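PDB 6K10: aldehyde dehydrogenase from Staphylococcus aureus, which oxidises the carotenoid aldehyde 4,4'-diaponeurosporen-4-al to 4,4'-diaponeurosporenoic acid, a step in the synthesis of the pigment staphyloxanthin. Local coordinates for the interface of chains A and B. Residues are numbered along the deposited sequence; one frame, centred on the assembly and turned at random. Chains: chain A/B, Aldehyde dehydrogenase.

The interface of chains A and B. Residues chain A 238, 397-399; chain B 440-442, 444.
The guanidinium plane of A:Arg238 meets the chain B segment on one face and at its edge. Over that face lies the B:Lys440 methylene CE, 3.7 Å from A:Arg238 CZ and above the centre of the group, while the carbonyl of B:Leu444 lies at the edge. Also at the edge, A:Arg238 NH2 donates to B:Ser441 O at 3.0 Å; this acceptor is only 4° out of the guanidinium plane. A:Arg238 NH1 makes weak bonds to B:Lys440 O and B:Ser441 O, and a shorter, straighter one (153° at the hydrogen) to A:Asn398 O at 2.8 Å. This bond within chain A probably helps limit rotation of the guanidinium, which an extended chain carries from helix 232-244 to the partner.

A bend at chi3 (81°) takes the end of B:Lys440 across the arginine face towards A:Asp399. B:Lys440 NZ forms a long salt bridge with the carboxylate OD2 of A:Asp399, 3.5 Å away, and water 1 links NZ to the other oxygen, OD1. This carboxylate probably offsets the nearby like charges of lysine and arginine. Between backbones, B:Lys440 N donates to A:Ile397 O at 3.2 Å, nearly in line with the carbonyl. Elsewhere, methyl CG2 of B:Thr442 packs on the amide carbon CG of A:Asn398 (3.5 Å), the two side chains crossing at about a right angle.

Lying just past strand 432-439, the B:Lys440 segment extends an arm exchanged between subunits, typical of aldehyde dehydrogenase dimers. The centre of the patch lies about 19 Å from A:Ser251, an engineered residue at the position of the family's catalytic cysteine. With its two-fold twin, this patch probably helps fix that arm against the neighbouring subunit.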
loop_
_atom_site.group_PDB
_atom_site.type_symbol
_atom_site.label_atom_id
_atom_site.label_comp_id
_atom_site.label_asym_id
_atom_site.label_seq_id
_atom_site.Cartn_x
_atom_site.Cartn_y
_atom_site.Cartn_z
ATOM N N ARG A 238 17.919 -17.411 -22.350
ATOM C CA ARG A 238 17.006 -16.539 -21.618
ATOM C C ARG A 238 17.723 -15.772 -20.509
ATOM O O ARG A 238 17.338 -14.645 -20.180
ATOM C CB ARG A 238 15.836 -17.364 -21.079
ATOM C CG ARG A 238 15.049 -18.019 -22.212
ATOM C CD ARG A 238 13.968 -18.987 -21.759
ATOM N NE ARG A 238 13.276 -19.527 -22.929
ATOM C CZ ARG A 238 12.305 -20.434 -22.894
ATOM N NH1 ARG A 238 11.888 -20.935 -21.739
ATOM N NH2 ARG A 238 11.755 -20.843 -24.031
ATOM N N ILE A 397 9.968 -18.750 -13.878
ATOM C CA ILE A 397 10.454 -20.118 -13.993
ATOM C C ILE A 397 10.808 -20.345 -15.456
ATOM O O ILE A 397 9.953 -20.190 -16.338
ATOM C CB ILE A 397 9.409 -21.135 -13.509
ATOM C CG1 ILE A 397 8.892 -20.770 -12.115
ATOM C CG2 ILE A 397 9.996 -22.541 -13.503
ATOM C CD1 ILE A 397 9.980 -20.446 -11.109
ATOM N N ASN A 398 12.072 -20.687 -15.712
ATOM C CA ASN A 398 12.575 -20.955 -17.061
ATOM C C ASN A 398 12.486 -19.723 -17.964
ATOM O O ASN A 398 12.246 -19.830 -19.168
ATOM C CB ASN A 398 11.862 -22.155 -17.691
ATOM C CG ASN A 398 12.286 -23.474 -17.069
ATOM O OD1 ASN A 398 13.389 -23.591 -16.536
ATOM N ND2 ASN A 398 11.415 -24.478 -17.143
ATOM N N ASP A 399 12.703 -18.546 -17.381
ATOM C CA ASP A 399 12.818 -17.304 -18.137
ATOM C C ASP A 399 13.449 -16.261 -17.225
ATOM O O ASP A 399 13.635 -16.491 -16.029
ATOM C CB ASP A 399 11.458 -16.822 -18.657
ATOM C CG ASP A 399 11.573 -16.010 -19.937
ATOM O OD1 ASP A 399 12.708 -15.795 -20.414
ATOM O OD2 ASP A 399 10.524 -15.573 -20.458
ATOM N N LYS B 440 7.728 -20.238 -18.670
ATOM C CA LYS B 440 7.800 -20.423 -20.114
ATOM C C LYS B 440 8.532 -21.722 -20.400
ATOM O O LYS B 440 9.678 -21.899 -19.976
ATOM C CB LYS B 440 8.487 -19.245 -20.811
ATOM C CG LYS B 440 8.375 -19.319 -22.328
ATOM C CD LYS B 440 8.514 -17.958 -22.989
ATOM C CE LYS B 440 9.964 -17.538 -23.122
ATOM N NZ LYS B 440 10.086 -16.228 -23.822
ATOM N N SER B 441 7.864 -22.624 -21.116
ATOM C CA SER B 441 8.433 -23.932 -21.407
ATOM C C SER B 441 9.745 -23.802 -22.171
ATOM O O SER B 441 9.869 -22.991 -23.091
ATOM C CB SER B 441 7.439 -24.768 -22.214
ATOM O OG SER B 441 8.053 -25.939 -22.724
ATOM N N THR B 442 10.733 -24.607 -21.773
ATOM C CA THR B 442 11.998 -24.681 -22.491
ATOM C C THR B 442 11.936 -25.599 -23.702
ATOM O O THR B 442 12.889 -25.624 -24.487
ATOM C CB THR B 442 13.120 -25.157 -21.564
ATOM O OG1 THR B 442 12.837 -26.487 -21.112
ATOM C CG2 THR B 442 13.257 -24.227 -20.370
ATOM N N LEU B 444 9.807 -25.064 -26.033
ATOM C CA LEU B 444 9.396 -24.150 -27.091
ATOM C C LEU B 444 10.469 -23.080 -27.238
ATOM O O LEU B 444 10.594 -22.193 -26.388
ATOM C CB LEU B 444 8.034 -23.538 -26.776
ATOM C CG LEU B 444 6.894 -24.558 -26.752
ATOM C CD1 LEU B 444 5.598 -23.925 -26.279
ATOM C CD2 LEU B 444 6.720 -25.178 -28.127
HETATM O O HOH W 1 13.008 -15.081 -23.007
#